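Side-chain contacts in polymerase X (Deinococcus radiodurans, PDB 2W9M), which probably extends DNA by adding deoxyribonucleotides from their triphosphates, in DNA repair, and carries a C-terminal PHP domain that binds three zinc ions: residues Glu440-Ala445 with Thr452-Ala457; Ser400-Asp403 with Ser409-Phe412. All blocks are in the same frame, centred on the assembly; numbering follows the deposited sequence.

Both contacts belong to the PHP domain, whose seven parallel strands run in chain order. Coming from the N terminus, contact 2 is met first: strand 396-403 ends, the chain turns back through a short loop, and residues 409-412 fold against the strand just before helix 414-417. Contact 1 follows in series, after contact 2 has closed; it joins helix 435-446 to strand 453-454 and the loop beyond it. The loops neither nest nor cross. The centres of the two contacts lie about 10 Å apart, and the two touch where the A445 methyl packs on the L410 side chain. Near the C-terminal ends of their strands, E401 of contact 2 and H456 of contact 1 bind the same zinc ion.

Contact 1 (Glu440-Ala445 with Thr452-Ala457); sequences ERLIRA and TVLGHA. With ZN (zinc ion), chain E.
L442, on helix 435-446, packs against L454 of strand 453-454 within a beta-alpha-beta unit of the PHP domain, the helix being the connection from strand 422-426 to its parallel neighbour. The two leucines meet by single methyl groups, L442 CD2 lying 3.8 Å from L454 CD1, and their side chains cross at about a right angle. L454 has CG anti to its own backbone N (chi1 167°), which sends the branched end up from the sheet towards the helix. On the other branch, L442 CD1 comes no nearer to the segment than 4.5 Å from A457 O. The contact is small but buried: V475 and L470 also press on L442, while C479 and V425 also touch L454. Farther out, R441, the neighbour of L442, takes no part in the leucine packing; its guanidinium group is held by the carbonyl oxygens of I404, L405 and S429. Beyond the strand, the backbone N of H456 donates a hydrogen bond to E487 OE2, and the imidazole joins E401 and H428 round a zinc ion, with H456 NE2 2.4 Å from the metal.

Contact 2 (Ser400-Asp403 with Ser409-Phe412); sequences SEVD and SLDF. With ZN (zinc ion), chain D; ZN (zinc ion), chain E.
V402 puts its two methyls on different parts of residues 409-412. Its CG1, anti to the backbone N (chi1 -179°), reaches over the turned-back chain, 3.3 Å from D411 N and 3.8 Å from L410 CB; CG2 leans obliquely on the F412 ring, 3.9 Å from CD2. That ring also meets S400, whose OG lies in the ring plane at the edge, 3.5 Å from F412 CE2. One backbone hydrogen bond across the segments closes the loop, D411 N to D403 O at 3.0 Å, and it is bent at the hydrogen (131°). D411 OD2 is hydrogen-bonded to A367 N and S365 OG; S365 OG also bonds D403 N, so one hydroxyl links both sides. The D403 side chain leads off towards H428, leaving the two carboxylates apart. From the other side of the strand E401 extends fully, and its carboxylate bridges two zinc ions: OE1 is 2.2 Å from one and OE2 2.1 Å from the other. H332, H334 and D516 complete the first site, H428 and H456 the second; D339, H364 and H518 hold the third zinc. Such a trinuclear metal site, near the C-terminal ends of the parallel strands, is characteristic of the PHP fold.

Contact 1 (Glu440-Ala445 with Thr452-Ala457)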
loop_
_atom_site.group_PDB
_atom_site.type_symbol
_atom_site.label_atom_id
_atom_site.label_comp_id
_atom_site.label_asym_id
_atom_site.label_seq_id
_atom_site.Cartn_x
_atom_site.Cartn_y
_atom_site.Cartn_z
ATOM N N GLU A 440 -13.354 -20.846 4.084
ATOM C CA GLU A 440 -14.099 -21.130 5.307
ATOM C C GLU A 440 -13.531 -20.328 6.475
ATOM O O GLU A 440 -14.270 -19.827 7.319
ATOM C CB GLU A 440 -14.054 -22.627 5.623
ATOM C CG GLU A 440 -14.872 -23.040 6.837
ATOM C CD GLU A 440 -14.742 -24.524 7.155
ATOM O OE1 GLU A 440 -14.598 -24.866 8.349
ATOM O OE2 GLU A 440 -14.780 -25.347 6.212
ATOM N N ARG A 441 -12.207 -20.207 6.500
ATOM C CA ARG A 441 -11.502 -19.460 7.534
ATOM C C ARG A 441 -11.956 -18.002 7.591
ATOM O O ARG A 441 -12.297 -17.488 8.656
ATOM C CB ARG A 441 -9.997 -19.531 7.269
ATOM C CG ARG A 441 -9.133 -18.609 8.112
ATOM C CD ARG A 441 -7.717 -18.585 7.547
ATOM N NE ARG A 441 -6.707 -18.179 8.520
ATOM C CZ ARG A 441 -5.428 -17.984 8.217
ATOM N NH1 ARG A 441 -5.013 -18.154 6.970
ATOM N NH2 ARG A 441 -4.561 -17.621 9.153
ATOM N N LEU A 442 -11.967 -17.344 6.439
ATOM C CA LEU A 442 -12.310 -15.928 6.373
ATOM C C LEU A 442 -13.808 -15.663 6.549
ATOM O O LEU A 442 -14.194 -14.656 7.149
ATOM C CB LEU A 442 -11.781 -15.311 5.073
ATOM C CG LEU A 442 -10.307 -14.898 5.162
ATOM C CD1 LEU A 442 -9.551 -15.211 3.895
ATOM C CD2 LEU A 442 -10.192 -13.426 5.509
ATOM N N ILE A 443 -14.644 -16.560 6.034
ATOM C CA ILE A 443 -16.086 -16.453 6.238
ATOM C C ILE A 443 -16.402 -16.503 7.728
ATOM O O ILE A 443 -17.234 -15.741 8.225
ATOM C CB ILE A 443 -16.848 -17.582 5.537
ATOM C CG1 ILE A 443 -16.823 -17.386 4.025
ATOM C CG2 ILE A 443 -18.286 -17.624 6.012
ATOM C CD1 ILE A 443 -17.499 -18.493 3.267
ATOM N N ARG A 444 -15.724 -17.407 8.429
ATOM C CA ARG A 444 -15.875 -17.555 9.870
ATOM C C ARG A 444 -15.478 -16.278 10.610
ATOM O O ARG A 444 -16.173 -15.842 11.528
ATOM C CB ARG A 444 -15.029 -18.733 10.358
ATOM C CG ARG A 444 -14.790 -18.780 11.862
ATOM C CD ARG A 444 -15.620 -19.864 12.523
ATOM N NE ARG A 444 -14.790 -20.722 13.364
ATOM C CZ ARG A 444 -14.747 -20.661 14.691
ATOM N NH1 ARG A 444 -15.503 -19.785 15.343
ATOM N NH2 ARG A 444 -13.953 -21.484 15.365
ATOM N N ALA A 445 -14.366 -15.675 10.202
ATOM C CA ALA A 445 -13.855 -14.480 10.870
ATOM C C ALA A 445 -14.711 -13.237 10.629
ATOM O O ALA A 445 -14.931 -12.455 11.550
ATOM C CB ALA A 445 -12.417 -14.218 10.458
ATOM N N THR A 452 -15.528 -5.461 12.941
ATOM C CA THR A 452 -16.046 -4.314 12.204
ATOM C C THR A 452 -15.462 -4.159 10.797
ATOM O O THR A 452 -16.183 -3.804 9.867
ATOM C CB THR A 452 -15.937 -3.000 13.008
ATOM O OG1 THR A 452 -15.546 -1.934 12.138
ATOM C CG2 THR A 452 -14.923 -3.132 14.096
ATOM N N VAL A 453 -14.170 -4.441 10.638
ATOM C CA VAL A 453 -13.518 -4.322 9.337
ATOM C C VAL A 453 -12.674 -5.545 8.986
ATOM O O VAL A 453 -11.969 -6.087 9.838
ATOM C CB VAL A 453 -12.601 -3.080 9.277
ATOM C CG1 VAL A 453 -12.068 -2.872 7.861
ATOM C CG2 VAL A 453 -13.336 -1.850 9.748
ATOM N N LEU A 454 -12.746 -5.968 7.726
ATOM C CA LEU A 454 -11.848 -6.988 7.189
ATOM C C LEU A 454 -10.607 -6.337 6.563
ATOM O O LEU A 454 -10.715 -5.626 5.563
ATOM C CB LEU A 454 -12.568 -7.843 6.139
ATOM C CG LEU A 454 -11.655 -8.739 5.296
ATOM C CD1 LEU A 454 -10.948 -9.784 6.161
ATOM C CD2 LEU A 454 -12.424 -9.411 4.182
ATOM N N GLY A 455 -9.434 -6.579 7.146
ATOM C CA GLY A 455 -8.196 -6.008 6.633
ATOM C C GLY A 455 -7.705 -6.672 5.351
ATOM O O GLY A 455 -7.955 -7.857 5.139
ATOM N N HIS A 456 -7.006 -5.906 4.510
ATOM C CA HIS A 456 -6.477 -6.372 3.216
ATOM C C HIS A 456 -6.906 -7.787 2.815
ATOM O O HIS A 456 -6.129 -8.735 2.929
ATOM C CB HIS A 456 -4.949 -6.262 3.200
ATOM C CG HIS A 456 -4.303 -6.725 4.463
ATOM N ND1 HIS A 456 -4.157 -8.055 4.781
ATOM C CD2 HIS A 456 -3.769 -6.031 5.499
ATOM C CE1 HIS A 456 -3.560 -8.166 5.955
ATOM N NE2 HIS A 456 -3.315 -6.949 6.410
ATOM N N ALA A 457 -8.135 -7.912 2.323
ATOM C CA ALA A 457 -8.773 -9.214 2.093
ATOM C C ALA A 457 -7.879 -10.331 1.543
ATOM O O ALA A 457 -7.940 -11.470 2.012
ATOM C CB ALA A 457 -10.004 -9.047 1.205
HETATM ZN ZN ZN E . -2.126 -6.277 8.425
#

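Contact 2 (Ser400-Asp403 with Ser409-Phe412)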
loop_
_atom_site.group_PDB
_atom_site.type_symbol
_atom_site.label_atom_id
_atom_site.label_comp_id
_atom_site.label_asym_id
_atom_site.label_seq_id
_atom_site.Cartn_x
_atom_site.Cartn_y
_atom_site.Cartn_z
ATOM N N SER A 400 -7.755 -2.841 17.356
ATOM C CA SER A 400 -6.696 -3.830 17.277
ATOM C C SER A 400 -6.803 -4.556 15.948
ATOM O O SER A 400 -7.901 -4.748 15.435
ATOM C CB SER A 400 -6.814 -4.822 18.436
ATOM O OG SER A 400 -5.929 -5.914 18.264
ATOM N N GLU A 401 -5.669 -4.943 15.377
ATOM C CA GLU A 401 -5.704 -5.801 14.202
ATOM C C GLU A 401 -5.564 -7.245 14.653
ATOM O O GLU A 401 -4.455 -7.752 14.805
ATOM C CB GLU A 401 -4.611 -5.449 13.195
ATOM C CG GLU A 401 -4.777 -6.202 11.887
ATOM C CD GLU A 401 -3.702 -5.891 10.876
ATOM O OE1 GLU A 401 -2.828 -5.051 11.183
ATOM O OE2 GLU A 401 -3.739 -6.493 9.774
ATOM N N VAL A 402 -6.704 -7.893 14.870
ATOM C CA VAL A 402 -6.748 -9.240 15.413
ATOM C C VAL A 402 -6.445 -10.272 14.333
ATOM O O VAL A 402 -7.101 -10.299 13.289
ATOM C CB VAL A 402 -8.121 -9.522 16.036
ATOM C CG1 VAL A 402 -8.173 -10.921 16.631
ATOM C CG2 VAL A 402 -8.437 -8.472 17.083
ATOM N N ASP A 403 -5.447 -11.112 14.587
ATOM C CA ASP A 403 -5.050 -12.148 13.642
ATOM C C ASP A 403 -6.131 -13.221 13.586
ATOM O O ASP A 403 -6.722 -13.567 14.607
ATOM C CB ASP A 403 -3.707 -12.759 14.058
ATOM C CG ASP A 403 -2.889 -13.259 12.870
ATOM O OD1 ASP A 403 -3.455 -13.941 11.985
ATOM O OD2 ASP A 403 -1.668 -12.975 12.825
ATOM N N SER A 409 -10.971 -18.790 13.853
ATOM C CA SER A 409 -11.185 -18.127 15.135
ATOM C C SER A 409 -10.252 -16.926 15.292
ATOM O O SER A 409 -9.280 -16.792 14.554
ATOM C CB SER A 409 -10.995 -19.114 16.290
ATOM O OG SER A 409 -9.657 -19.577 16.356
ATOM N N LEU A 410 -10.556 -16.062 16.258
ATOM C CA LEU A 410 -9.819 -14.812 16.445
ATOM C C LEU A 410 -8.763 -14.891 17.554
ATOM O O LEU A 410 -8.915 -15.625 18.530
ATOM C CB LEU A 410 -10.789 -13.655 16.701
ATOM C CG LEU A 410 -11.308 -12.871 15.491
ATOM C CD1 LEU A 410 -11.326 -13.713 14.210
ATOM C CD2 LEU A 410 -12.679 -12.284 15.791
ATOM N N ASP A 411 -7.697 -14.114 17.388
ATOM C CA ASP A 411 -6.537 -14.164 18.274
ATOM C C ASP A 411 -6.823 -13.694 19.712
ATOM O O ASP A 411 -6.132 -14.093 20.648
ATOM C CB ASP A 411 -5.384 -13.356 17.662
ATOM C CG ASP A 411 -4.036 -13.671 18.300
ATOM O OD1 ASP A 411 -3.872 -14.782 18.851
ATOM O OD2 ASP A 411 -3.135 -12.804 18.243
ATOM N N PHE A 412 -7.834 -12.847 19.884
ATOM C CA PHE A 412 -8.225 -12.381 21.215
ATOM C C PHE A 412 -9.571 -12.963 21.641
ATOM O O PHE A 412 -10.443 -13.196 20.807
ATOM C CB PHE A 412 -8.314 -10.853 21.252
ATOM C CG PHE A 412 -6.985 -10.163 21.333
ATOM C CD1 PHE A 412 -5.985 -10.653 22.151
ATOM C CD2 PHE A 412 -6.752 -9.000 20.614
ATOM C CE1 PHE A 412 -4.767 -10.013 22.235
ATOM C CE2 PHE A 412 -5.542 -8.352 20.696
ATOM C CZ PHE A 412 -4.544 -8.860 21.510
HETATM ZN ZN ZN D . -2.044 -3.588 9.698
HETATM ZN ZN ZN E . -2.126 -6.277 8.425
#